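Local coordinates for protein rhamnosidase B (Bacillus sp., PDB 2OKX) that hydrolyses terminal alpha-L-rhamnosyl residues of glycosides, as a family 78 glycoside hydrolase that probably carries its active site in an (alpha/alpha)6 barrel, at residues L443-S448 with D835-W840; G467-R472 with T857-H862; R554-L559 with C861-A866; Y828-R833 with M842-A847. All blocks are in the same frame, centred on the assembly; numbering follows the deposited sequence.

Contact 1 (L443-S448 with D835-W840); sequences LGAERS and DATTCW
T837, in the loop that follows helix 817-833, packs on the corner at G444 and A445, where the chain passes from strand 436-443 to strand 446-448. The contact thereby joins the concanavalin-like beta domain to the (alpha/alpha)6 barrel of this family 78 enzyme. One hydrogen bond crosses it, from E446 N to T837 OG1, at 3.1 Å with an angle of 158° at the hydrogen. With chi1 at 50°, OG1 of T837 sits between its own backbone N and carbonyl carbon, turned to E446 N, while CG2 is directed to G444 O. CG2 of T837 lies 3.7 Å from G444 O, and CB of T837 meets CB of A445 at 3.7 Å. An alanine in place of T837 would probably leave E446 N without this acceptor and open a gap beside G444 O. Next along the loop, CG2 of T838 rests 3.7 Å from CB of E446, and OG1 of T838 is hydrogen-bonded to H860 O. Further out, H555 NE2 binds E446 O, and a salt bridge links D835 OD2 to R506 NH1. D835 is also the C-prime residue of a Schellman motif closing the preceding helix, in which A836 N bonds to M831 O.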
loop_
_atom_site.group_PDB
_atom_site.type_symbol
_atom_site.label_atom_id
_atom_site.label_comp_id
_atom_site.label_asym_id
_atom_site.label_seq_id
_atom_site.Cartn_x
_atom_site.Cartn_y
_atom_site.Cartn_z
ATOM N N LEU A 443 17.888 -8.061 -2.167
ATOM C CA LEU A 443 17.039 -9.232 -2.356
ATOM C C LEU A 443 17.092 -9.717 -3.810
ATOM O O LEU A 443 16.749 -10.860 -4.093
ATOM C CB LEU A 443 15.583 -8.915 -1.982
ATOM C CG LEU A 443 15.290 -8.592 -0.516
ATOM C CD1 LEU A 443 13.780 -8.536 -0.298
ATOM C CD2 LEU A 443 15.916 -9.657 0.380
ATOM N N GLY A 444 17.519 -8.844 -4.721
ATOM C CA GLY A 444 17.602 -9.209 -6.129
ATOM C C GLY A 444 16.409 -8.679 -6.903
ATOM O O GLY A 444 16.455 -8.503 -8.121
ATOM N N ALA A 445 15.331 -8.425 -6.174
ATOM C CA ALA A 445 14.106 -7.902 -6.754
ATOM C C ALA A 445 13.243 -7.390 -5.619
ATOM O O ALA A 445 13.504 -7.666 -4.449
ATOM C CB ALA A 445 13.362 -9.002 -7.514
ATOM N N GLU A 446 12.216 -6.635 -5.965
ATOM C CA GLU A 446 11.302 -6.127 -4.966
ATOM C C GLU A 446 10.616 -7.346 -4.359
ATOM O O GLU A 446 10.370 -8.334 -5.054
ATOM C CB GLU A 446 10.260 -5.228 -5.636
ATOM C CG GLU A 446 9.229 -4.613 -4.697
ATOM C CD GLU A 446 9.534 -3.163 -4.359
ATOM O OE1 GLU A 446 8.643 -2.485 -3.800
ATOM O OE2 GLU A 446 10.658 -2.698 -4.651
ATOM N N ARG A 447 10.349 -7.296 -3.057
ATOM C CA ARG A 447 9.634 -8.373 -2.387
ATOM C C ARG A 447 8.722 -7.737 -1.341
ATOM O O ARG A 447 8.841 -6.548 -1.038
ATOM C CB ARG A 447 10.598 -9.386 -1.748
ATOM C CG ARG A 447 11.371 -10.225 -2.780
ATOM C CD ARG A 447 11.902 -11.528 -2.195
ATOM N NE ARG A 447 12.672 -12.313 -3.164
ATOM C CZ ARG A 447 12.161 -12.918 -4.237
ATOM N NH1 ARG A 447 10.864 -12.847 -4.503
ATOM N NH2 ARG A 447 12.954 -13.605 -5.050
ATOM N N SER A 448 7.790 -8.519 -0.815
ATOM C CA SER A 448 6.854 -8.014 0.179
ATOM C C SER A 448 6.674 -9.087 1.234
ATOM O O SER A 448 6.319 -10.226 0.921
ATOM C CB SER A 448 5.509 -7.695 -0.483
ATOM O OG SER A 448 4.544 -7.263 0.460
ATOM N N ASP A 835 17.098 -1.127 -14.117
ATOM C CA ASP A 835 17.032 -2.408 -13.414
ATOM C C ASP A 835 15.758 -2.648 -12.604
ATOM O O ASP A 835 15.792 -3.284 -11.552
ATOM C CB ASP A 835 18.266 -2.565 -12.512
ATOM C CG ASP A 835 18.473 -3.997 -12.048
ATOM O OD1 ASP A 835 18.165 -4.926 -12.822
ATOM O OD2 ASP A 835 18.959 -4.198 -10.915
ATOM N N ALA A 836 14.631 -2.152 -13.097
ATOM C CA ALA A 836 13.364 -2.354 -12.407
ATOM C C ALA A 836 13.007 -3.844 -12.415
ATOM O O ALA A 836 13.288 -4.556 -13.379
ATOM C CB ALA A 836 12.255 -1.548 -13.091
ATOM N N THR A 837 12.403 -4.320 -11.333
ATOM C CA THR A 837 11.994 -5.716 -11.266
ATOM C C THR A 837 10.480 -5.743 -11.101
ATOM O O THR A 837 9.872 -6.807 -10.988
ATOM C CB THR A 837 12.679 -6.459 -10.089
ATOM O OG1 THR A 837 12.522 -5.706 -8.881
ATOM C CG2 THR A 837 14.168 -6.653 -10.381
ATOM N N THR A 838 9.895 -4.547 -11.093
ATOM C CA THR A 838 8.455 -4.344 -10.968
ATOM C C THR A 838 8.096 -3.082 -11.754
ATOM O O THR A 838 8.979 -2.308 -12.126
ATOM C CB THR A 838 8.022 -4.168 -9.483
ATOM O OG1 THR A 838 8.802 -3.136 -8.869
ATOM C CG2 THR A 838 8.220 -5.464 -8.711
ATOM N N CYS A 839 6.805 -2.872 -12.003
ATOM C CA CYS A 839 6.343 -1.716 -12.766
ATOM C C CYS A 839 6.134 -0.460 -11.930
ATOM O O CYS A 839 5.450 -0.484 -10.901
ATOM C CB CYS A 839 5.044 -2.064 -13.492
ATOM S SG CYS A 839 5.221 -3.515 -14.544
ATOM N N TRP A 840 6.709 0.638 -12.409
ATOM C CA TRP A 840 6.633 1.927 -11.732
ATOM C C TRP A 840 5.232 2.495 -11.633
ATOM O O TRP A 840 4.403 2.308 -12.520
ATOM C CB TRP A 840 7.507 2.963 -12.443
ATOM C CG TRP A 840 8.961 2.636 -12.486
ATOM C CD1 TRP A 840 9.610 1.647 -11.800
ATOM C CD2 TRP A 840 9.958 3.315 -13.253
ATOM N NE1 TRP A 840 10.955 1.669 -12.099
ATOM C CE2 TRP A 840 11.193 2.684 -12.988
ATOM C CE3 TRP A 840 9.927 4.397 -14.143
ATOM C CZ2 TRP A 840 12.389 3.099 -13.582
ATOM C CZ3 TRP A 840 11.117 4.809 -14.735
ATOM C CH2 TRP A 840 12.331 4.159 -14.450
#

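Contact 2 (G467-R472 with T857-H862); sequences GVEYMR and TRSHCH
A buried carboxylate, that of E469, reaches into the loop 857-862 and takes the backbone N-H of H860 on one oxygen. The bond from H860 N to E469 OE1 is 2.8 Å long, and the donor stands 36° out of the carboxylate plane. A water donates to the same oxygen, E469 OE1, at 2.7 Å and also to R858 O; a second water donates to E469 OE2 at 2.6 Å. CD of E469 is anti to its CA (chi2 -174°), and the extended chain carries the carboxylate to H860 N.

The imidazole of H860 lies between two aliphatic groups. CB of Y470 makes a CH-pi contact over one face, 3.6 Å from the centroid of the H860 ring, and CG2 of T857 sits over the centre of the opposite face. The planes of the Y470 and H860 rings are 15° from parallel, but their offset, with centroids 5.0 Å apart, leaves scarcely any overlap. NE2 of H860 is hydrogen-bonded to Q477 OE1, and W840 meets the imidazole edge-to-face. An alanine in place of H860 would probably leave Q477 OE1 without this partner and open a gap between Y470 and T857.

Strand 462-472 of the concanavalin-like domain is thus fixed to the barrel loop. Because E469 OE2 lies only 2.5 Å from E446 OE1, the two carboxyl groups probably share a proton, which would ease the burial of charge.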
loop_
_atom_site.group_PDB
_atom_site.type_symbol
_atom_site.label_atom_id
_atom_site.label_comp_id
_atom_site.label_asym_id
_atom_site.label_seq_id
_atom_site.Cartn_x
_atom_site.Cartn_y
_atom_site.Cartn_z
ATOM N N GLY A 467 14.141 -0.739 4.716
ATOM C CA GLY A 467 14.026 -1.181 3.338
ATOM C C GLY A 467 13.667 -0.112 2.322
ATOM O O GLY A 467 12.761 0.692 2.544
ATOM N N VAL A 468 14.393 -0.091 1.208
ATOM C CA VAL A 468 14.110 0.863 0.142
ATOM C C VAL A 468 13.891 0.075 -1.145
ATOM O O VAL A 468 14.251 -1.100 -1.226
ATOM C CB VAL A 468 15.255 1.889 -0.051
ATOM C CG1 VAL A 468 15.465 2.670 1.240
ATOM C CG2 VAL A 468 16.540 1.193 -0.472
ATOM N N GLU A 469 13.289 0.720 -2.139
ATOM C CA GLU A 469 12.996 0.073 -3.418
ATOM C C GLU A 469 14.034 0.346 -4.494
ATOM O O GLU A 469 14.243 -0.478 -5.385
ATOM C CB GLU A 469 11.670 0.580 -3.984
ATOM C CG GLU A 469 10.465 0.461 -3.102
ATOM C CD GLU A 469 9.208 0.854 -3.852
ATOM O OE1 GLU A 469 9.090 2.031 -4.248
ATOM O OE2 GLU A 469 8.344 -0.021 -4.054
ATOM N N TYR A 470 14.660 1.513 -4.413
ATOM C CA TYR A 470 15.598 1.935 -5.435
ATOM C C TYR A 470 16.865 2.637 -4.966
ATOM O O TYR A 470 16.837 3.471 -4.063
ATOM C CB TYR A 470 14.849 2.863 -6.409
ATOM C CG TYR A 470 15.658 3.338 -7.592
ATOM C CD1 TYR A 470 16.395 4.525 -7.537
ATOM C CD2 TYR A 470 15.715 2.582 -8.762
ATOM C CE1 TYR A 470 17.170 4.943 -8.621
ATOM C CE2 TYR A 470 16.485 2.988 -9.844
ATOM C CZ TYR A 470 17.209 4.165 -9.770
ATOM O OH TYR A 470 17.968 4.551 -10.852
ATOM N N MET A 471 17.973 2.285 -5.601
ATOM C CA MET A 471 19.256 2.914 -5.343
ATOM C C MET A 471 20.146 2.651 -6.546
ATOM O O MET A 471 20.038 1.608 -7.202
ATOM C CB MET A 471 19.884 2.427 -4.019
ATOM C CG MET A 471 20.104 0.953 -3.840
ATOM S SD MET A 471 20.391 0.564 -2.066
ATOM C CE MET A 471 21.904 1.478 -1.742
ATOM N N ARG A 472 20.992 3.624 -6.867
ATOM C CA ARG A 472 21.870 3.506 -8.020
ATOM C C ARG A 472 23.066 4.444 -7.938
ATOM O O ARG A 472 22.908 5.646 -7.738
ATOM C CB ARG A 472 21.090 3.818 -9.304
ATOM C CG ARG A 472 21.940 3.797 -10.577
ATOM C CD ARG A 472 21.184 4.375 -11.779
ATOM N NE ARG A 472 21.998 4.371 -12.997
ATOM C CZ ARG A 472 22.245 3.293 -13.733
ATOM N NH1 ARG A 472 21.736 2.113 -13.391
ATOM N NH2 ARG A 472 23.022 3.390 -14.805
ATOM N N THR A 857 10.046 7.890 -10.034
ATOM C CA THR A 857 8.669 7.623 -9.630
ATOM C C THR A 857 8.662 7.552 -8.103
ATOM O O THR A 857 9.728 7.487 -7.485
ATOM C CB THR A 857 8.202 6.256 -10.195
ATOM O OG1 THR A 857 6.862 5.973 -9.772
ATOM C CG2 THR A 857 9.126 5.147 -9.703
ATOM N N ARG A 858 7.484 7.577 -7.488
ATOM C CA ARG A 858 7.424 7.462 -6.029
ATOM C C ARG A 858 7.561 5.970 -5.739
ATOM O O ARG A 858 8.622 5.493 -5.332
ATOM C CB ARG A 858 6.086 7.970 -5.480
ATOM C CG ARG A 858 5.973 7.785 -3.962
ATOM C CD ARG A 858 4.567 8.024 -3.421
ATOM N NE ARG A 858 3.576 7.100 -3.972
ATOM C CZ ARG A 858 2.566 6.589 -3.271
ATOM N NH1 ARG A 858 2.419 6.904 -1.987
ATOM N NH2 ARG A 858 1.687 5.778 -3.855
ATOM N N SER A 859 6.476 5.236 -5.966
ATOM C CA SER A 859 6.462 3.792 -5.775
ATOM C C SER A 859 7.019 3.112 -7.027
ATOM O O SER A 859 6.666 3.475 -8.154
ATOM C CB SER A 859 5.035 3.313 -5.538
ATOM O OG SER A 859 4.932 1.915 -5.740
ATOM N N HIS A 860 7.891 2.127 -6.829
ATOM C CA HIS A 860 8.483 1.405 -7.948
ATOM C C HIS A 860 7.735 0.114 -8.248
ATOM O O HIS A 860 8.120 -0.636 -9.146
ATOM C CB HIS A 860 9.954 1.092 -7.655
ATOM C CG HIS A 860 10.848 2.289 -7.726
ATOM N ND1 HIS A 860 11.803 2.447 -8.708
ATOM C CD2 HIS A 860 10.900 3.410 -6.967
ATOM C CE1 HIS A 860 12.402 3.615 -8.551
ATOM N NE2 HIS A 860 11.872 4.219 -7.503
ATOM N N CYS A 861 6.665 -0.142 -7.503
ATOM C CA CYS A 861 5.887 -1.364 -7.688
ATOM C C CYS A 861 4.392 -1.090 -7.519
ATOM O O CYS A 861 3.871 -1.147 -6.409
ATOM C CB CYS A 861 6.349 -2.421 -6.670
ATOM S SG CYS A 861 5.554 -4.053 -6.811
ATOM N N HIS A 862 3.718 -0.786 -8.627
ATOM C CA HIS A 862 2.279 -0.500 -8.636
ATOM C C HIS A 862 1.650 -1.390 -9.700
ATOM O O HIS A 862 1.852 -1.168 -10.894
ATOM C CB HIS A 862 2.022 0.972 -8.998
ATOM C CG HIS A 862 1.643 1.830 -7.830
ATOM N ND1 HIS A 862 0.429 2.480 -7.745
ATOM C CD2 HIS A 862 2.321 2.154 -6.706
ATOM C CE1 HIS A 862 0.377 3.168 -6.619
ATOM N NE2 HIS A 862 1.513 2.988 -5.970
HETATM O O HOH W 1 10.474 4.252 -3.532
HETATM O O HOH W 2 5.748 0.131 -4.008
#

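Contact 3 (R554-L559 with C861-A866); sequences RHTTRL and CHAWSA
T556, on helix 544-559, drives its methyl into the backbone of the loop 861-866. Its CG2 is anti to the backbone N (T556 N-CA-CB-CG2) and comes within 3.3 Å of A863 N and 3.4 Å of H862 C. The sulfur of C861 lies on this methyl too, with SG 3.8 Å from T556 CG2. The other branch, T556 OG1, is engaged elsewhere, bonding to I552 O of its own helix and to C839 N. One residue on, T557 packs beside A863, the first residue of the 3-10 segment 863-865, and A866, which follows it: CA of T557 lies 3.9 Å from A863 CB, and its OG1 3.6 Å from A866 CB. That hydroxyl is hydrogen-bonded to S553 O, one turn back. L559 completes the row, its CD1 touching SG of C861 at 4.1 Å. No hydrogen bond crosses between the segments; the contact is van der Waals packing of methyls, the T557 hydroxyl, the C861 sulfur and backbone atoms, and the turn is held internally by a bond from A866 N to A863 O. The contact lies within the (alpha/alpha)6 barrel. Helix 577-590 packs on both partners, through V586 on T557 and E583 on A863, while E446 of strand 446-448 touches both L559 and C861.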
loop_
_atom_site.group_PDB
_atom_site.type_symbol
_atom_site.label_atom_id
_atom_site.label_comp_id
_atom_site.label_asym_id
_atom_site.label_seq_id
_atom_site.Cartn_x
_atom_site.Cartn_y
_atom_site.Cartn_z
ATOM N N ARG A 554 4.222 -9.431 -14.228
ATOM C CA ARG A 554 3.722 -10.567 -13.461
ATOM C C ARG A 554 4.176 -10.433 -12.001
ATOM O O ARG A 554 3.394 -10.643 -11.072
ATOM C CB ARG A 554 4.265 -11.871 -14.060
ATOM C CG ARG A 554 3.570 -13.155 -13.608
ATOM C CD ARG A 554 4.461 -14.033 -12.731
ATOM N NE ARG A 554 5.768 -14.346 -13.321
ATOM C CZ ARG A 554 6.041 -15.381 -14.113
ATOM N NH1 ARG A 554 7.277 -15.543 -14.572
ATOM N NH2 ARG A 554 5.105 -16.259 -14.447
ATOM N N HIS A 555 5.443 -10.087 -11.800
ATOM C CA HIS A 555 5.960 -9.951 -10.441
ATOM C C HIS A 555 5.261 -8.821 -9.682
ATOM O O HIS A 555 4.941 -8.960 -8.503
ATOM C CB HIS A 555 7.470 -9.709 -10.462
ATOM C CG HIS A 555 8.106 -9.824 -9.113
ATOM N ND1 HIS A 555 7.974 -10.947 -8.326
ATOM C CD2 HIS A 555 8.858 -8.951 -8.401
ATOM C CE1 HIS A 555 8.615 -10.761 -7.185
ATOM N NE2 HIS A 555 9.161 -9.559 -7.207
ATOM N N THR A 556 5.019 -7.706 -10.362
ATOM C CA THR A 556 4.353 -6.566 -9.737
ATOM C C THR A 556 2.961 -6.973 -9.245
ATOM O O THR A 556 2.546 -6.627 -8.139
ATOM C CB THR A 556 4.181 -5.404 -10.732
ATOM O OG1 THR A 556 5.456 -5.044 -11.272
ATOM C CG2 THR A 556 3.562 -4.189 -10.033
ATOM N N THR A 557 2.246 -7.708 -10.087
ATOM C CA THR A 557 0.897 -8.156 -9.762
ATOM C C THR A 557 0.911 -9.072 -8.547
ATOM O O THR A 557 0.078 -8.942 -7.657
ATOM C CB THR A 557 0.275 -8.879 -10.969
ATOM O OG1 THR A 557 0.299 -7.994 -12.096
ATOM C CG2 THR A 557 -1.176 -9.286 -10.675
ATOM N N ARG A 558 1.866 -9.993 -8.514
ATOM C CA ARG A 558 2.010 -10.918 -7.397
ATOM C C ARG A 558 2.170 -10.154 -6.080
ATOM O O ARG A 558 1.461 -10.420 -5.109
ATOM C CB ARG A 558 3.223 -11.821 -7.645
ATOM C CG ARG A 558 3.519 -12.863 -6.579
ATOM C CD ARG A 558 4.403 -13.950 -7.184
ATOM N NE ARG A 558 5.480 -13.377 -7.993
ATOM C CZ ARG A 558 6.053 -13.994 -9.023
ATOM N NH1 ARG A 558 5.650 -15.208 -9.376
ATOM N NH2 ARG A 558 7.018 -13.394 -9.709
ATOM N N LEU A 559 3.095 -9.199 -6.055
ATOM C CA LEU A 559 3.359 -8.432 -4.840
ATOM C C LEU A 559 2.231 -7.496 -4.423
ATOM O O LEU A 559 2.181 -7.048 -3.274
ATOM C CB LEU A 559 4.656 -7.631 -4.989
ATOM C CG LEU A 559 5.946 -8.409 -5.251
ATOM C CD1 LEU A 559 7.106 -7.428 -5.197
ATOM C CD2 LEU A 559 6.137 -9.520 -4.214
ATOM N N CYS A 861 6.665 -0.142 -7.503
ATOM C CA CYS A 861 5.887 -1.364 -7.688
ATOM C C CYS A 861 4.392 -1.090 -7.519
ATOM O O CYS A 861 3.871 -1.147 -6.409
ATOM C CB CYS A 861 6.349 -2.421 -6.670
ATOM S SG CYS A 861 5.554 -4.053 -6.811
ATOM N N HIS A 862 3.718 -0.786 -8.627
ATOM C CA HIS A 862 2.279 -0.500 -8.636
ATOM C C HIS A 862 1.650 -1.390 -9.700
ATOM O O HIS A 862 1.852 -1.168 -10.894
ATOM C CB HIS A 862 2.022 0.972 -8.998
ATOM C CG HIS A 862 1.643 1.830 -7.830
ATOM N ND1 HIS A 862 0.429 2.480 -7.745
ATOM C CD2 HIS A 862 2.321 2.154 -6.706
ATOM C CE1 HIS A 862 0.377 3.168 -6.619
ATOM N NE2 HIS A 862 1.513 2.988 -5.970
ATOM N N ALA A 863 0.888 -2.392 -9.272
ATOM C CA ALA A 863 0.273 -3.314 -10.221
ATOM C C ALA A 863 -0.712 -2.644 -11.169
ATOM O O ALA A 863 -1.104 -3.240 -12.169
ATOM C CB ALA A 863 -0.408 -4.473 -9.480
ATOM N N TRP A 864 -1.122 -1.414 -10.876
ATOM C CA TRP A 864 -2.048 -0.752 -11.785
ATOM C C TRP A 864 -1.289 -0.397 -13.070
ATOM O O TRP A 864 -1.884 -0.002 -14.077
ATOM C CB TRP A 864 -2.688 0.483 -11.114
ATOM C CG TRP A 864 -1.879 1.760 -11.059
ATOM C CD1 TRP A 864 -0.543 1.920 -11.310
ATOM C CD2 TRP A 864 -2.380 3.063 -10.724
ATOM N NE1 TRP A 864 -0.183 3.243 -11.156
ATOM C CE2 TRP A 864 -1.293 3.965 -10.796
ATOM C CE3 TRP A 864 -3.645 3.555 -10.369
ATOM C CZ2 TRP A 864 -1.432 5.334 -10.528
ATOM C CZ3 TRP A 864 -3.786 4.917 -10.103
ATOM C CH2 TRP A 864 -2.682 5.790 -10.185
ATOM N N SER A 865 0.029 -0.599 -13.027
ATOM C CA SER A 865 0.927 -0.323 -14.150
ATOM C C SER A 865 1.375 -1.596 -14.884
ATOM O O SER A 865 2.226 -1.522 -15.771
ATOM C CB SER A 865 2.190 0.390 -13.652
ATOM O OG SER A 865 1.907 1.661 -13.093
ATOM N N ALA A 866 0.813 -2.749 -14.527
ATOM C CA ALA A 866 1.227 -4.016 -15.145
ATOM C C ALA A 866 0.551 -4.384 -16.470
ATOM O O ALA A 866 0.450 -5.565 -16.814
ATOM C CB ALA A 866 1.045 -5.162 -14.138
#

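Contact 4 (Y828-R833 with M842-A847); sequences YGQMLR and MYPNFA
Y843 and Q830 meet side chain to side chain, with P844 beside them. The Q830 amide lies close to the tyrosine, NE2 being 3.4 Å from CD2 of Y843. The two side chains cross at about a right angle, yet the amide and ring planes differ by just 23°. CG of Q830 stands between its backbone N and carbonyl carbon (chi1 77°), and from there the extended chain brings the amide to Y843 and P844. Its amide is also tied to its own helix, since Q830 NE2 is hydrogen-bonded to N827 O. Through its other terminal atom, Q830 meets P844 tip to tip, OE1 of Q830 standing 3.5 Å from CD of P844. The contact thus lays the loop 842-847 against the last turns of helix 817-833, one of the helices of the (alpha/alpha)6 barrel, across a connection of only eight residues. M831 adds an apolar touch, its CE 3.9 Å from CE2 of Y843. OH of Y843 passes 4.2 Å from CE2 of Y828 and is hydrogen-bonded to S804 OG of helix 801-813. P801, at the start of that helix, touches Y828, M831 and Y843, and Y843 O takes a hydrogen bond from R850 NH2.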
loop_
_atom_site.group_PDB
_atom_site.type_symbol
_atom_site.label_atom_id
_atom_site.label_comp_id
_atom_site.label_asym_id
_atom_site.label_seq_id
_atom_site.Cartn_x
_atom_site.Cartn_y
_atom_site.Cartn_z
ATOM N N TYR A 828 8.201 0.761 -20.918
ATOM C CA TYR A 828 8.574 -0.225 -19.923
ATOM C C TYR A 828 10.065 -0.497 -20.075
ATOM O O TYR A 828 10.741 -0.863 -19.111
ATOM C CB TYR A 828 7.732 -1.489 -20.091
ATOM C CG TYR A 828 6.306 -1.275 -19.633
ATOM C CD1 TYR A 828 5.914 -1.606 -18.333
ATOM C CD2 TYR A 828 5.357 -0.689 -20.480
ATOM C CE1 TYR A 828 4.613 -1.358 -17.887
ATOM C CE2 TYR A 828 4.059 -0.438 -20.044
ATOM C CZ TYR A 828 3.694 -0.774 -18.750
ATOM O OH TYR A 828 2.412 -0.528 -18.314
ATOM N N GLY A 829 10.582 -0.293 -21.283
ATOM C CA GLY A 829 12.004 -0.486 -21.511
ATOM C C GLY A 829 12.818 0.481 -20.657
ATOM O O GLY A 829 13.900 0.142 -20.174
ATOM N N GLN A 830 12.298 1.690 -20.460
ATOM C CA GLN A 830 12.998 2.684 -19.652
ATOM C C GLN A 830 13.052 2.229 -18.189
ATOM O O GLN A 830 13.995 2.547 -17.466
ATOM C CB GLN A 830 12.308 4.049 -19.756
ATOM C CG GLN A 830 11.035 4.182 -18.936
ATOM C CD GLN A 830 10.425 5.574 -19.018
ATOM O OE1 GLN A 830 11.121 6.579 -18.867
ATOM N NE2 GLN A 830 9.113 5.637 -19.249
ATOM N N MET A 831 12.042 1.480 -17.755
ATOM C CA MET A 831 12.016 0.971 -16.386
ATOM C C MET A 831 13.131 -0.054 -16.244
ATOM O O MET A 831 13.896 -0.033 -15.277
ATOM C CB MET A 831 10.679 0.294 -16.083
ATOM C CG MET A 831 9.493 1.234 -16.074
ATOM S SD MET A 831 7.981 0.349 -15.696
ATOM C CE MET A 831 6.754 1.444 -16.429
ATOM N N LEU A 832 13.217 -0.952 -17.222
ATOM C CA LEU A 832 14.232 -1.991 -17.226
ATOM C C LEU A 832 15.643 -1.411 -17.326
ATOM O O LEU A 832 16.607 -2.013 -16.842
ATOM C CB LEU A 832 13.979 -2.957 -18.386
ATOM C CG LEU A 832 12.726 -3.821 -18.202
ATOM C CD1 LEU A 832 12.328 -4.472 -19.525
ATOM C CD2 LEU A 832 12.998 -4.871 -17.133
ATOM N N ARG A 833 15.764 -0.246 -17.955
ATOM C CA ARG A 833 17.069 0.387 -18.096
ATOM C C ARG A 833 17.634 0.651 -16.704
ATOM O O ARG A 833 18.836 0.524 -16.481
ATOM C CB ARG A 833 16.955 1.697 -18.882
ATOM C CG ARG A 833 18.307 2.361 -19.193
ATOM C CD ARG A 833 18.721 3.378 -18.121
ATOM N NE ARG A 833 20.066 3.912 -18.365
ATOM C CZ ARG A 833 21.192 3.273 -18.060
ATOM N NH1 ARG A 833 21.147 2.075 -17.491
ATOM N NH2 ARG A 833 22.368 3.828 -18.324
ATOM N N MET A 842 4.517 5.698 -11.681
ATOM C CA MET A 842 4.413 6.780 -12.651
ATOM C C MET A 842 5.633 6.834 -13.549
ATOM O O MET A 842 6.634 6.147 -13.305
ATOM C CB MET A 842 4.289 8.125 -11.927
ATOM C CG MET A 842 3.128 8.218 -10.952
ATOM S SD MET A 842 3.273 9.674 -9.885
ATOM C CE MET A 842 4.627 9.138 -8.824
ATOM N N TYR A 843 5.545 7.664 -14.585
ATOM C CA TYR A 843 6.646 7.853 -15.516
ATOM C C TYR A 843 7.517 9.000 -15.023
ATOM O O TYR A 843 7.061 9.854 -14.260
ATOM C CB TYR A 843 6.115 8.182 -16.914
ATOM C CG TYR A 843 5.477 7.009 -17.615
ATOM C CD1 TYR A 843 4.237 7.136 -18.242
ATOM C CD2 TYR A 843 6.116 5.769 -17.656
ATOM C CE1 TYR A 843 3.648 6.056 -18.893
ATOM C CE2 TYR A 843 5.537 4.684 -18.306
ATOM C CZ TYR A 843 4.302 4.835 -18.921
ATOM O OH TYR A 843 3.722 3.760 -19.557
ATOM N N PRO A 844 8.791 9.024 -15.439
ATOM C CA PRO A 844 9.708 10.089 -15.025
ATOM C C PRO A 844 9.326 11.413 -15.680
ATOM O O PRO A 844 8.545 11.442 -16.633
ATOM C CB PRO A 844 11.065 9.597 -15.529
ATOM C CG PRO A 844 10.915 8.118 -15.561
ATOM C CD PRO A 844 9.523 7.942 -16.116
ATOM N N ASN A 845 9.884 12.500 -15.159
ATOM C CA ASN A 845 9.666 13.843 -15.683
ATOM C C ASN A 845 8.279 14.458 -15.505
ATOM O O ASN A 845 7.846 15.284 -16.310
ATOM C CB ASN A 845 10.082 13.896 -17.157
ATOM C CG ASN A 845 11.544 13.527 -17.356
ATOM O OD1 ASN A 845 12.402 13.881 -16.542
ATOM N ND2 ASN A 845 11.838 12.822 -18.444
ATOM N N PHE A 846 7.585 14.038 -14.453
ATOM C CA PHE A 846 6.281 14.589 -14.098
ATOM C C PHE A 846 6.458 14.953 -12.628
ATOM O O PHE A 846 6.958 14.146 -11.846
ATOM C CB PHE A 846 5.159 13.558 -14.256
ATOM C CG PHE A 846 4.725 13.340 -15.680
ATOM C CD1 PHE A 846 5.427 12.475 -16.512
ATOM C CD2 PHE A 846 3.617 14.013 -16.191
ATOM C CE1 PHE A 846 5.035 12.281 -17.831
ATOM C CE2 PHE A 846 3.216 13.828 -17.513
ATOM C CZ PHE A 846 3.925 12.960 -18.334
ATOM N N ALA A 847 6.065 16.165 -12.253
ATOM C CA ALA A 847 6.231 16.615 -10.874
ATOM C C ALA A 847 5.218 16.061 -9.877
ATOM O O ALA A 847 5.468 16.061 -8.669
ATOM C CB ALA A 847 6.213 18.137 -10.829
#

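Overall arrangement
From the N terminus, the chain first lays down 443-448 and 467-472 in the concanavalin-like domain, then 554-559 and 828-833 on helices of the barrel. The remaining partners all come from the loop between helices 817-833 and 868-876. Contact 1 closes first, at 835-840, and crosses the other three. Contact 4, a short loop, closes at 842-847 and is nested inside the loops closed by contacts 2 and 3. The second segments of contacts 2 and 3 overlap, sharing C861 and H862. Contacts 1 and 2 therefore tie the beta domain to this one barrel loop, whereas contacts 3 and 4 fix the loop to the barrel's own helices.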